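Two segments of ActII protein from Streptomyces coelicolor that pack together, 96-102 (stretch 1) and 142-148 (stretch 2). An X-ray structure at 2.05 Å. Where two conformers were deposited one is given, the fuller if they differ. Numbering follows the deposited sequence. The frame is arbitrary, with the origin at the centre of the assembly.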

# COMPACT_ATOMS: atom_id res chain seq x y z
N LEU A 96 0.91 14.08 -1.78
CA LEU A 96 -0.42 14.00 -1.20
C LEU A 96 -0.73 12.58 -0.72
O LEU A 96 -1.37 12.39 0.31
N ALA A 97 -0.26 11.59 -1.48
CA ALA A 97 -0.38 10.20 -1.08
C ALA A 97 0.38 9.93 0.22
O ALA A 97 0.04 9.02 0.98
N ARG A 98 1.41 10.73 0.47
CA ARG A 98 2.19 10.62 1.71
C ARG A 98 1.31 11.04 2.87
O ARG A 98 1.36 10.47 3.93
N ILE A 99 0.51 12.06 2.67
CA ILE A 99 -0.39 12.51 3.73
C ILE A 99 -1.52 11.53 3.89
O ILE A 99 -1.94 11.22 5.01
N ALA A 100 -2.06 11.08 2.75
CA ALA A 100 -3.23 10.20 2.70
C ALA A 100 -3.02 8.85 3.31
O ALA A 100 -3.96 8.26 3.82
N ILE A 101 -1.81 8.31 3.22
CA ILE A 101 -1.58 6.87 3.46
C ILE A 101 -1.96 6.37 4.88
O ILE A 101 -2.38 5.20 5.07
N ASP A 102 -1.80 7.24 5.87
CA ASP A 102 -2.07 6.96 7.28
C ASP A 102 -3.39 7.63 7.77
O ASP A 102 -3.66 7.66 8.96
N VAL A 142 -5.08 2.17 -5.14
CA VAL A 142 -4.89 3.43 -5.86
C VAL A 142 -3.82 4.31 -5.15
O VAL A 142 -2.93 4.88 -5.80
N THR A 143 -3.92 4.40 -3.83
CA THR A 143 -3.01 5.21 -3.06
C THR A 143 -1.57 4.69 -3.12
O THR A 143 -0.64 5.50 -3.31
N ALA A 144 -1.37 3.37 -2.97
CA ALA A 144 -0.04 2.74 -3.13
C ALA A 144 0.57 2.99 -4.49
O ALA A 144 1.74 3.35 -4.61
N GLU A 145 -0.21 2.74 -5.54
CA GLU A 145 0.28 3.02 -6.90
C GLU A 145 0.75 4.47 -7.03
O GLU A 145 1.81 4.74 -7.55
N ALA A 146 -0.07 5.40 -6.55
CA ALA A 146 0.26 6.82 -6.63
C ALA A 146 1.55 7.11 -5.92
O ALA A 146 2.40 7.81 -6.47
N LEU A 147 1.71 6.56 -4.72
CA LEU A 147 2.86 6.86 -3.90
C LEU A 147 4.09 6.50 -4.70
O LEU A 147 5.10 7.19 -4.68
N GLU A 148 3.96 5.43 -5.48
CA GLU A 148 5.07 4.92 -6.24
C GLU A 148 5.23 5.52 -7.65
O GLU A 148 6.33 5.54 -8.17

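The two segments, 42 or more residues apart in sequence wherever they touch, pack chiefly through a pair of helices whose axes approach to 9.0 Å and run in broadly opposed directions, with 140° between their N-to-C vectors. The contact is small, burying 259 Å² summed over both sides, and is made almost entirely by aliphatic groups. No hydrogen bond crosses it. Three residues, L147, A97 and T143, cover most of the surface.

A97 is the point at which the backbones come nearest in register, its CA lying 5.4 Å from the CA of L147. Its CB points toward the second helix and packs against three residues. The methyl A97 CB lies 4.0 Å from the main-chain O of T143, with A97 CB to T143 CG2 at 4.2 Å. It lies equally close to the backbone of L147, with A97 CB to L147 CA at 4.0 Å, while the distance from A97 CB to L147 CB is 4.2 Å. The methyl thus meets main-chain as well as side-chain atoms of the facing helix. A146 completes the site through an apolar contact of 4.3 Å between A97 CB and A146 CB. The carbonyl that A97 touches is already engaged along its own helix, where T143 O accepts a hydrogen bond from L147 N at 2.9 Å.

L147 has the largest covered area of the fourteen residues, although its CA-to-CB bond points sideways. With chi1 in the t well and chi2 at 45° (p), the end of the side chain comes nearer to the first stretch and its two methyls meet different neighbours. L147 CD1 lies 4.0 Å from R98 CG, whereas L147 CD2 lies 4.4 Å from I101 CG1. The R98 contact involves the aliphatic part of a long side chain: CB leaves sideways, chi1 is off its wells at -97°, and the extended chi2 (t) helps carry the guanidinium away from the interface, where it takes no part in the packing. I101 points its CB toward the second stretch and has a t chi1, but its chi2 of -24° lies between wells; its contacts are at the longer end of the range.

T143 points toward the first stretch and adopts the m rotamer, which divides its branches clearly. The methyl T143 CG2 faces the first stretch, lying 4.3 Å from A100 CB and 4.4 Å from I101 CA, in addition to its contact with A97. The hydroxyl OG1 is directed elsewhere and is hydrogen-bonded elsewhere in the structure, so this polar residue contributes a methyl surface here without leaving its hydroxyl unsatisfied. A100 and A146 add small patches, each pointing a CB toward the opposing segment.

The remaining side chains do not join the contact. L96, I99 and V142 are buried but out of reach of the facing stretch, and A144 points away. E145 is likewise remote, its carboxylate oxygens hydrogen-bonded elsewhere in the structure.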

# COMPACT_ATOMS: atom_id res chain seq x y z
CB LEU A 96 -1.48 14.45 -2.21
CG LEU A 96 -2.93 14.44 -1.73
CD1 LEU A 96 -3.12 15.41 -0.57
CD2 LEU A 96 -3.88 14.77 -2.87
CB ALA A 97 0.12 9.28 -2.18
CB ARG A 98 3.43 11.52 1.66
CG ARG A 98 4.72 10.87 1.25
CD ARG A 98 5.88 11.90 1.31
NE ARG A 98 6.30 12.17 2.70
CZ ARG A 98 7.24 13.04 3.08
NH1 ARG A 98 7.91 13.76 2.19
NH2 ARG A 98 7.52 13.18 4.36
CB ILE A 99 -0.97 13.89 3.33
CG1 ILE A 99 0.14 14.95 3.26
CG2 ILE A 99 -2.10 14.32 4.24
CD1 ILE A 99 -0.34 16.23 2.58
CB ALA A 100 -3.68 10.02 1.28
CB ILE A 101 -0.11 6.47 3.05
CG1 ILE A 101 0.07 4.95 2.79
CG2 ILE A 101 0.97 7.16 3.94
CD1 ILE A 101 -0.90 4.01 3.45
CB ASP A 102 -0.89 7.52 8.07
CG ASP A 102 -0.72 9.03 7.88
OD1 ASP A 102 -0.87 9.52 6.74
OD2 ASP A 102 -0.45 9.73 8.88
CB VAL A 142 -6.19 4.22 -5.98
CG1 VAL A 142 -5.90 5.60 -6.49
CG2 VAL A 142 -7.19 3.50 -6.86
CB THR A 143 -3.50 5.34 -1.58
OG1 THR A 143 -4.85 5.82 -1.61
CG2 THR A 143 -2.60 6.34 -0.77
CB ALA A 144 -0.11 1.21 -2.86
CB GLU A 145 -0.78 2.72 -7.95
CG GLU A 145 -1.01 1.24 -8.23
CD GLU A 145 0.22 0.53 -8.81
OE1 GLU A 145 0.93 1.13 -9.65
OE2 GLU A 145 0.50 -0.63 -8.41
CB ALA A 146 -0.87 7.67 -6.03
CB LEU A 147 2.79 6.10 -2.58
CG LEU A 147 3.76 6.32 -1.43
CD1 LEU A 147 4.01 7.79 -1.15
CD2 LEU A 147 3.21 5.62 -0.18
CB GLU A 148 4.99 3.41 -6.27
CG GLU A 148 4.66 2.80 -7.59
CD GLU A 148 5.47 1.56 -7.77
OE1 GLU A 148 5.09 0.53 -7.16
OE2 GLU A 148 6.51 1.62 -8.47